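Local coordinates for proton-dependent oligopeptide transporter family protein (Xanthomonas campestris, PDB 6EI3) that probably couples the inward movement of protons to the uptake of small peptides across the bacterial membrane, and is captured here in an auto-inhibited state, at residues S212-L226 with G266-H278. Sequence-based numbering, arbitrary orientation.
Sequences SALLAHAPGQGRPGL and GTWWQLERARGTH. With 78M ((2S)-2,3-dihydroxypropyl(7Z)-pentadec-7-enoate), chain O.
The guanidinium of R273 lies between the methyl of A218, whose CB sits 3.5 Å from R273 CZ, and the CG methylene of its neighbour Q270 on the opposite face, while carbonyl oxygens meet its edge. A216 O accepts from NH1 almost exactly in the guanidinium plane, and G222 O takes both NH1 and NH2 of R273 end-on, each at 2.8 Å. These three bonds fix the plane of the group, and A218 CB and Q270 CG pack its two faces. The contact sits at the open end of the lateral helical hairpin of POT transporters, helices 224-239 and 248-270, an addition to the Major Facilitator Superfamily fold. It illustrates how one extended arginine, from the 3-10 turn that follows helix 248-270, can tie such an end to the loop leading in from helix 206-215.

Q270 works at the same junction as a knob in a hole formed by A213, L214, P224 and G225. With CG beside the backbone N (chi1 -65°) and an extended chain, its amide spans two helix ends: NE2 donates to A213 O, on a lone pair, and to L214 O from above the carbonyl plane, whereas OE1 receives L226 N and, weakly, G225 N from the first turn of helix 224-239. Beside it G225 and G266 come to 3.7 Å between CA atoms and exchange CA-H...O contacts. P224 CG meets the W269 ring obliquely. A213 CB packs against L271 CD1 and A274 CB. At the far end, S212 OG, also bonded to A208 O, hydrogen-bonds at the ring edge of H278, 2.8 Å from NE2.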
ATOM      1  N   SER A 212     -14.608 -16.546 -19.700  1.00 61.01           N
ATOM      2  CA  SER A 212     -15.737 -17.437 -19.985  1.00 61.81           C
ATOM      3  C   SER A 212     -17.047 -16.903 -19.417  1.00 67.70           C
ATOM      4  O   SER A 212     -18.054 -16.975 -20.101  1.00 69.62           O
ATOM      5  CB  SER A 212     -15.474 -18.836 -19.455  1.00 63.43           C
ATOM      6  OG  SER A 212     -14.374 -19.440 -20.111  1.00 69.59           O
ATOM      7  N   ALA A 213     -17.032 -16.347 -18.184  1.00 63.49           N
ATOM      8  CA  ALA A 213     -18.213 -15.780 -17.519  1.00 63.08           C
ATOM      9  C   ALA A 213     -18.809 -14.618 -18.305  1.00 65.40           C
ATOM     10  O   ALA A 213     -20.010 -14.622 -18.550  1.00 65.82           O
ATOM     11  CB  ALA A 213     -17.858 -15.322 -16.106  1.00 62.34           C
ATOM     12  N   LEU A 214     -17.971 -13.633 -18.706  1.00 60.60           N
ATOM     13  CA  LEU A 214     -18.401 -12.445 -19.456  1.00 60.30           C
ATOM     14  C   LEU A 214     -18.847 -12.738 -20.898  1.00 65.86           C
ATOM     15  O   LEU A 214     -19.843 -12.165 -21.347  1.00 65.74           O
ATOM     16  CB  LEU A 214     -17.305 -11.356 -19.448  1.00 58.63           C
ATOM     17  CG  LEU A 214     -17.051 -10.594 -18.138  1.00 60.44           C
ATOM     18  CD1 LEU A 214     -15.697  -9.908 -18.166  1.00 58.58           C
ATOM     19  CD2 LEU A 214     -18.137  -9.564 -17.863  1.00 61.54           C
ATOM     20  N   LEU A 215     -18.112 -13.612 -21.623  1.00 63.90           N
ATOM     21  CA  LEU A 215     -18.410 -13.950 -23.027  1.00 65.91           C
ATOM     22  C   LEU A 215     -19.522 -14.981 -23.233  1.00 72.34           C
ATOM     23  O   LEU A 215     -20.172 -14.941 -24.282  1.00 75.11           O
ATOM     24  CB  LEU A 215     -17.148 -14.409 -23.788  1.00 65.76           C
ATOM     25  CG  LEU A 215     -15.991 -13.416 -23.965  1.00 69.09           C
ATOM     26  CD1 LEU A 215     -14.753 -14.129 -24.473  1.00 69.17           C
ATOM     27  CD2 LEU A 215     -16.353 -12.282 -24.905  1.00 71.62           C
ATOM     28  N   ALA A 216     -19.723 -15.926 -22.287  1.00 68.16           N
ATOM     29  CA  ALA A 216     -20.757 -16.967 -22.423  1.00 69.47           C
ATOM     30  C   ALA A 216     -22.168 -16.424 -22.593  1.00 73.54           C
ATOM     31  O   ALA A 216     -22.582 -15.512 -21.877  1.00 70.20           O
ATOM     32  CB  ALA A 216     -20.712 -17.942 -21.254  1.00 69.77           C
ATOM     33  N   HIS A 217     -22.901 -16.997 -23.560  1.00 74.90           N
ATOM     34  CA  HIS A 217     -24.281 -16.636 -23.860  1.00 77.08           C
ATOM     35  C   HIS A 217     -25.248 -17.492 -23.046  1.00 83.70           C
ATOM     36  O   HIS A 217     -24.903 -18.609 -22.647  1.00 82.33           O
ATOM     37  CB  HIS A 217     -24.563 -16.803 -25.362  1.00 79.74           C
ATOM     38  CG  HIS A 217     -23.923 -15.752 -26.213  1.00 82.68           C
ATOM     39  ND1 HIS A 217     -22.643 -15.910 -26.711  1.00 83.46           N
ATOM     40  CD2 HIS A 217     -24.409 -14.556 -26.621  1.00 84.84           C
ATOM     41  CE1 HIS A 217     -22.394 -14.815 -27.411  1.00 82.80           C
ATOM     42  NE2 HIS A 217     -23.425 -13.969 -27.380  1.00 83.97           N
ATOM     43  N   ALA A 218     -26.460 -16.956 -22.805  1.00 83.41           N
ATOM     44  CA  ALA A 218     -27.550 -17.629 -22.095  1.00 85.23           C
ATOM     45  C   ALA A 218     -28.849 -17.495 -22.911  1.00 93.51           C
ATOM     46  O   ALA A 218     -29.081 -16.429 -23.493  1.00 93.45           O
ATOM     47  CB  ALA A 218     -27.731 -17.028 -20.710  1.00 84.68           C
ATOM     48  N   PRO A 219     -29.698 -18.552 -22.996  1.00 93.65           N
ATOM     49  CA  PRO A 219     -30.931 -18.432 -23.801  1.00 96.14           C
ATOM     50  C   PRO A 219     -31.975 -17.484 -23.208  1.00100.94           C
ATOM     51  O   PRO A 219     -32.313 -17.591 -22.025  1.00 99.99           O
ATOM     52  CB  PRO A 219     -31.435 -19.875 -23.906  1.00 99.50           C
ATOM     53  CG  PRO A 219     -30.892 -20.557 -22.709  1.00102.44           C
ATOM     54  CD  PRO A 219     -29.576 -19.894 -22.387  1.00 95.42           C
ATOM     55  N   GLY A 220     -32.448 -16.556 -24.045  1.00 98.73           N
ATOM     56  CA  GLY A 220     -33.449 -15.546 -23.705  1.00 99.09           C
ATOM     57  C   GLY A 220     -33.037 -14.595 -22.598  1.00 99.97           C
ATOM     58  O   GLY A 220     -33.847 -14.276 -21.724  1.00 99.50           O
ATOM     59  N   GLN A 221     -31.767 -14.146 -22.618  1.00 94.19           N
ATOM     60  CA  GLN A 221     -31.228 -13.252 -21.596  1.00 91.58           C
ATOM     61  C   GLN A 221     -30.373 -12.109 -22.145  1.00 93.50           C
ATOM     62  O   GLN A 221     -30.629 -10.947 -21.819  1.00 93.74           O
ATOM     63  CB  GLN A 221     -30.423 -14.052 -20.551  1.00 91.26           C
ATOM     64  CG  GLN A 221     -31.269 -14.723 -19.478  1.00113.19           C
ATOM     65  CD  GLN A 221     -30.494 -15.788 -18.746  1.00135.16           C
ATOM     66  OE1 GLN A 221     -29.603 -15.503 -17.938  1.00128.51           O
ATOM     67  NE2 GLN A 221     -30.816 -17.045 -19.013  1.00131.87           N
ATOM     68  N   GLY A 222     -29.347 -12.451 -22.926  1.00 87.28           N
ATOM     69  CA  GLY A 222     -28.365 -11.499 -23.439  1.00 84.46           C
ATOM     70  C   GLY A 222     -27.144 -11.495 -22.539  1.00 82.24           C
ATOM     71  O   GLY A 222     -26.895 -12.488 -21.852  1.00 80.88           O
ATOM     72  N   ARG A 223     -26.358 -10.395 -22.534  1.00 74.94           N
ATOM     73  CA  ARG A 223     -25.150 -10.287 -21.699  1.00 71.29           C
ATOM     74  C   ARG A 223     -25.056  -8.906 -20.985  1.00 71.65           C
ATOM     75  O   ARG A 223     -24.298  -8.041 -21.432  1.00 69.39           O
ATOM     76  CB  ARG A 223     -23.862 -10.592 -22.502  1.00 69.84           C
ATOM     77  CG  ARG A 223     -23.841 -11.910 -23.275  1.00 76.00           C
ATOM     78  CD  ARG A 223     -23.306 -11.682 -24.675  1.00 80.25           C
ATOM     79  NE  ARG A 223     -22.024 -12.355 -24.897  1.00 77.47           N
ATOM     80  CZ  ARG A 223     -21.176 -12.049 -25.874  1.00 80.70           C
ATOM     81  NH1 ARG A 223     -21.440 -11.046 -26.703  1.00 68.18           N
ATOM     82  NH2 ARG A 223     -20.045 -12.724 -26.013  1.00 60.48           N
ATOM     83  N   PRO A 224     -25.810  -8.666 -19.880  1.00 67.54           N
ATOM     84  CA  PRO A 224     -25.730  -7.349 -19.222  1.00 66.29           C
ATOM     85  C   PRO A 224     -24.440  -7.122 -18.421  1.00 68.91           C
ATOM     86  O   PRO A 224     -24.072  -5.971 -18.172  1.00 67.77           O
ATOM     87  CB  PRO A 224     -26.991  -7.297 -18.361  1.00 68.72           C
ATOM     88  CG  PRO A 224     -27.326  -8.707 -18.094  1.00 73.71           C
ATOM     89  CD  PRO A 224     -26.767  -9.558 -19.193  1.00 69.70           C
ATOM     90  N   GLY A 225     -23.764  -8.210 -18.057  1.00 64.80           N
ATOM     91  CA  GLY A 225     -22.490  -8.168 -17.344  1.00 62.90           C
ATOM     92  C   GLY A 225     -21.368  -7.710 -18.254  1.00 66.94           C
ATOM     93  O   GLY A 225     -20.518  -6.915 -17.838  1.00 64.22           O
ATOM     94  N   LEU A 226     -21.378  -8.189 -19.525  1.00 65.73           N
ATOM     95  CA  LEU A 226     -20.403  -7.787 -20.547  1.00 65.82           C
ATOM     96  C   LEU A 226     -20.659  -6.318 -20.905  1.00 68.87           C
ATOM     97  O   LEU A 226     -19.701  -5.574 -21.124  1.00 68.13           O
ATOM     98  CB  LEU A 226     -20.527  -8.652 -21.820  1.00 67.69           C
ATOM     99  CG  LEU A 226     -19.240  -9.167 -22.514  1.00 71.81           C
ATOM    100  CD1 LEU A 226     -19.553  -9.660 -23.912  1.00 73.50           C
ATOM    101  CD2 LEU A 226     -18.145  -8.110 -22.614  1.00 73.02           C
ATOM    102  N   GLY A 266     -19.550  -7.023 -13.383  1.00 53.86           N
ATOM    103  CA  GLY A 266     -20.033  -7.631 -14.618  1.00 54.76           C
ATOM    104  C   GLY A 266     -19.814  -9.127 -14.615  1.00 58.28           C
ATOM    105  O   GLY A 266     -20.659  -9.876 -15.114  1.00 59.34           O
ATOM    106  N   THR A 267     -18.675  -9.570 -14.026  1.00 52.91           N
ATOM    107  CA  THR A 267     -18.309 -10.982 -13.878  1.00 52.86           C
ATOM    108  C   THR A 267     -19.233 -11.624 -12.846  1.00 59.01           C
ATOM    109  O   THR A 267     -19.677 -12.747 -13.061  1.00 58.62           O
ATOM    110  CB  THR A 267     -16.823 -11.129 -13.536  1.00 55.83           C
ATOM    111  OG1 THR A 267     -16.054 -10.542 -14.586  1.00 51.96           O
ATOM    112  CG2 THR A 267     -16.395 -12.587 -13.336  1.00 55.30           C
ATOM    113  N   TRP A 268     -19.542 -10.894 -11.749  1.00 57.01           N
ATOM    114  CA  TRP A 268     -20.447 -11.328 -10.678  1.00 57.55           C
ATOM    115  C   TRP A 268     -21.841 -11.648 -11.241  1.00 63.61           C
ATOM    116  O   TRP A 268     -22.463 -12.620 -10.814  1.00 63.90           O
ATOM    117  CB  TRP A 268     -20.541 -10.254  -9.570  1.00 55.16           C
ATOM    118  CG  TRP A 268     -21.439 -10.649  -8.431  1.00 56.53           C
ATOM    119  CD1 TRP A 268     -22.760 -10.341  -8.283  1.00 60.61           C
ATOM    120  CD2 TRP A 268     -21.093 -11.487  -7.319  1.00 55.59           C
ATOM    121  NE1 TRP A 268     -23.258 -10.934  -7.146  1.00 60.12           N
ATOM    122  CE2 TRP A 268     -22.254 -11.633  -6.527  1.00 60.35           C
ATOM    123  CE3 TRP A 268     -19.904 -12.106  -6.896  1.00 55.71           C
ATOM    124  CZ2 TRP A 268     -22.265 -12.381  -5.343  1.00 59.41           C
ATOM    125  CZ3 TRP A 268     -19.912 -12.829  -5.710  1.00 57.09           C
ATOM    126  CH2 TRP A 268     -21.089 -12.989  -4.966  1.00 58.57           C
ATOM    127  N   TRP A 269     -22.314 -10.829 -12.193  1.00 62.03           N
ATOM    128  CA  TRP A 269     -23.615 -10.948 -12.859  1.00 64.04           C
ATOM    129  C   TRP A 269     -23.775 -12.258 -13.636  1.00 65.27           C
ATOM    130  O   TRP A 269     -24.844 -12.869 -13.578  1.00 66.83           O
ATOM    131  CB  TRP A 269     -23.795  -9.785 -13.851  1.00 64.67           C
ATOM    132  CG  TRP A 269     -24.594  -8.616 -13.362  1.00 67.00           C
ATOM    133  CD1 TRP A 269     -24.134  -7.561 -12.629  1.00 69.11           C
ATOM    134  CD2 TRP A 269     -25.951  -8.311 -13.697  1.00 68.97           C
ATOM    135  NE1 TRP A 269     -25.136  -6.635 -12.450  1.00 69.96           N
ATOM    136  CE2 TRP A 269     -26.264  -7.070 -13.093  1.00 73.22           C
ATOM    137  CE3 TRP A 269     -26.952  -8.981 -14.419  1.00 72.04           C
ATOM    138  CZ2 TRP A 269     -27.531  -6.483 -13.198  1.00 74.11           C
ATOM    139  CZ3 TRP A 269     -28.205  -8.398 -14.519  1.00 75.26           C
ATOM    140  CH2 TRP A 269     -28.485  -7.166 -13.910  1.00 75.65           C
ATOM    141  N   GLN A 270     -22.732 -12.658 -14.392  1.00 57.85           N
ATOM    142  CA  GLN A 270     -22.742 -13.811 -15.297  1.00 57.32           C
ATOM    143  C   GLN A 270     -21.795 -14.953 -14.907  1.00 57.75           C
ATOM    144  O   GLN A 270     -21.510 -15.799 -15.754  1.00 57.43           O
ATOM    145  CB  GLN A 270     -22.360 -13.332 -16.715  1.00 58.82           C
ATOM    146  CG  GLN A 270     -23.327 -12.376 -17.384  1.00 64.44           C
ATOM    147  CD  GLN A 270     -22.811 -11.819 -18.699  1.00 69.13           C
ATOM    148  OE1 GLN A 270     -23.224 -10.748 -19.122  1.00 59.45           O
ATOM    149  NE2 GLN A 270     -21.901 -12.512 -19.383  1.00 55.60           N
ATOM    150  N   LEU A 271     -21.298 -14.989 -13.658  1.00 52.38           N
ATOM    151  CA  LEU A 271     -20.352 -16.019 -13.220  1.00 50.72           C
ATOM    152  C   LEU A 271     -20.915 -17.447 -13.306  1.00 56.27           C
ATOM    153  O   LEU A 271     -20.158 -18.377 -13.604  1.00 55.91           O
ATOM    154  CB  LEU A 271     -19.795 -15.710 -11.817  1.00 48.72           C
ATOM    155  CG  LEU A 271     -18.715 -16.637 -11.281  1.00 52.00           C
ATOM    156  CD1 LEU A 271     -17.501 -16.710 -12.206  1.00 51.54           C
ATOM    157  CD2 LEU A 271     -18.314 -16.232  -9.914  1.00 52.46           C
ATOM    158  N   GLU A 272     -22.228 -17.617 -13.087  1.00 54.31           N
ATOM    159  CA  GLU A 272     -22.867 -18.934 -13.180  1.00 56.26           C
ATOM    160  C   GLU A 272     -22.803 -19.537 -14.594  1.00 63.17           C
ATOM    161  O   GLU A 272     -22.834 -20.756 -14.715  1.00 63.98           O
ATOM    162  CB  GLU A 272     -24.310 -18.917 -12.637  1.00 58.49           C
ATOM    163  CG  GLU A 272     -24.391 -18.729 -11.126  1.00 66.55           C
ATOM    164  CD  GLU A 272     -23.673 -19.765 -10.279  1.00 84.17           C
ATOM    165  OE1 GLU A 272     -23.984 -20.970 -10.419  1.00 77.23           O
ATOM    166  OE2 GLU A 272     -22.803 -19.372  -9.470  1.00 74.76           O
ATOM    167  N   ARG A 273     -22.636 -18.697 -15.648  1.00 60.66           N
ATOM    168  CA  ARG A 273     -22.534 -19.155 -17.053  1.00 61.68           C
ATOM    169  C   ARG A 273     -21.171 -19.829 -17.364  1.00 65.15           C
ATOM    170  O   ARG A 273     -20.972 -20.324 -18.478  1.00 65.31           O
ATOM    171  CB  ARG A 273     -22.784 -18.000 -18.034  1.00 60.83           C
ATOM    172  CG  ARG A 273     -24.089 -17.245 -17.831  1.00 64.68           C
ATOM    173  CD  ARG A 273     -24.140 -16.095 -18.801  1.00 65.06           C
ATOM    174  NE  ARG A 273     -25.331 -15.267 -18.633  1.00 66.96           N
ATOM    175  CZ  ARG A 273     -25.732 -14.364 -19.521  1.00 75.84           C
ATOM    176  NH1 ARG A 273     -25.059 -14.193 -20.655  1.00 57.94           N
ATOM    177  NH2 ARG A 273     -26.823 -13.644 -19.298  1.00 60.95           N
ATOM    178  N   ALA A 274     -20.239 -19.834 -16.385  1.00 59.21           N
ATOM    179  CA  ALA A 274     -18.924 -20.464 -16.507  1.00 58.12           C
ATOM    180  C   ALA A 274     -18.924 -21.909 -15.970  1.00 62.85           C
ATOM    181  O   ALA A 274     -18.012 -22.669 -16.302  1.00 60.84           O
ATOM    182  CB  ALA A 274     -17.878 -19.635 -15.766  1.00 56.85           C
ATOM    183  N   ARG A 275     -19.955 -22.279 -15.157  1.00 62.97           N
ATOM    184  CA  ARG A 275     -20.144 -23.577 -14.472  1.00 64.97           C
ATOM    185  C   ARG A 275     -19.982 -24.833 -15.334  1.00 73.69           C
ATOM    186  O   ARG A 275     -19.611 -25.885 -14.794  1.00 74.30           O
ATOM    187  CB  ARG A 275     -21.507 -23.645 -13.750  1.00 65.47           C
ATOM    188  CG  ARG A 275     -21.553 -22.894 -12.425  1.00 71.99           C
ATOM    189  CD  ARG A 275     -20.968 -23.685 -11.265  1.00 75.57           C
ATOM    190  NE  ARG A 275     -20.635 -22.805 -10.147  1.00 68.75           N
ATOM    191  CZ  ARG A 275     -21.465 -22.506  -9.156  1.00 85.54           C
ATOM    192  NH1 ARG A 275     -22.677 -23.048  -9.108  1.00 82.70           N
ATOM    193  NH2 ARG A 275     -21.089 -21.673  -8.198  1.00 67.88           N
ATOM    194  N   GLY A 276     -20.298 -24.731 -16.624  1.00 72.06           N
ATOM    195  CA  GLY A 276     -20.167 -25.851 -17.549  1.00 74.20           C
ATOM    196  C   GLY A 276     -18.743 -25.989 -18.048  1.00 78.26           C
ATOM    197  O   GLY A 276     -18.129 -27.056 -17.921  1.00 78.65           O
ATOM    198  N   THR A 277     -18.210 -24.877 -18.592  1.00 73.07           N
ATOM    199  CA  THR A 277     -16.869 -24.714 -19.157  1.00 71.79           C
ATOM    200  C   THR A 277     -15.744 -24.962 -18.134  1.00 73.63           C
ATOM    201  O   THR A 277     -14.638 -25.337 -18.536  1.00 73.72           O
ATOM    202  CB  THR A 277     -16.744 -23.283 -19.731  1.00 81.48           C
ATOM    203  OG1 THR A 277     -17.984 -22.885 -20.327  1.00 82.60           O
ATOM    204  CG2 THR A 277     -15.594 -23.131 -20.729  1.00 79.79           C
ATOM    205  N   HIS A 278     -16.009 -24.715 -16.825  1.00 67.48           N
ATOM    206  CA  HIS A 278     -15.006 -24.825 -15.761  1.00 64.31           C
ATOM    207  C   HIS A 278     -15.422 -25.769 -14.598  1.00 68.64           C
ATOM    208  O   HIS A 278     -16.617 -25.962 -14.380  1.00 68.47           O
ATOM    209  CB  HIS A 278     -14.627 -23.422 -15.286  1.00 62.52           C
ATOM    210  CG  HIS A 278     -14.078 -22.584 -16.403  1.00 64.76           C
ATOM    211  ND1 HIS A 278     -12.809 -22.804 -16.913  1.00 65.41           N
ATOM    212  CD2 HIS A 278     -14.667 -21.597 -17.116  1.00 65.71           C
ATOM    213  CE1 HIS A 278     -12.657 -21.925 -17.887  1.00 64.16           C
ATOM    214  NE2 HIS A 278     -13.743 -21.174 -18.040  1.00 64.81           N
TER
HETATM  215  O21 78M O 614     -20.993  -9.921  -1.895  1.00 83.47           O
HETATM  216  C20 78M O 614     -20.373 -10.063  -3.163  1.00 84.03           C
HETATM  217  C18 78M O 614     -20.509  -8.802  -3.984  1.00 85.43           C
HETATM  218  O19 78M O 614     -21.890  -8.478  -4.161  1.00 87.76           O
HETATM  219  C17 78M O 614     -19.835  -8.913  -5.328  1.00 86.92           C
HETATM  220  O2  78M O 614     -19.645  -7.555  -5.790  1.00 88.32           O
HETATM  221  C1  78M O 614     -18.801  -7.347  -6.809  1.00 89.09           C
HETATM  222  O1  78M O 614     -18.315  -8.227  -7.472  1.00 89.50           O
HETATM  223  C2  78M O 614     -18.534  -5.884  -7.004  1.00 89.28           C
HETATM  224  C3  78M O 614     -17.072  -5.509  -6.798  1.00 88.35           C
HETATM  225  C4  78M O 614     -16.894  -4.190  -6.058  1.00 88.15           C
HETATM  226  C5  78M O 614     -16.240  -3.084  -6.870  1.00 88.50           C
HETATM  227  C6  78M O 614     -14.713  -3.175  -6.972  1.00 88.16           C
HETATM  228  C7  78M O 614     -14.024  -2.184  -6.091  1.00 87.45           C
HETATM  229  C8  78M O 614     -13.348  -1.115  -6.477  1.00 86.93           C
HETATM  230  C9  78M O 614     -12.667  -0.126  -5.575  1.00 85.51           C
HETATM  231  C10 78M O 614     -13.622   0.997  -5.157  1.00 86.00           C
HETATM  232  C11 78M O 614     -13.609   1.322  -3.674  1.00 84.24           C
HETATM  233  C12 78M O 614     -14.953   1.821  -3.156  1.00 83.89           C
HETATM  234  C13 78M O 614     -15.051   2.003  -1.647  1.00 81.29           C
HETATM  235  C15 78M O 614     -14.833   3.574   0.303  1.00 77.48           C
HETATM  236  C14 78M O 614     -14.443   3.290  -1.120  1.00 78.32           C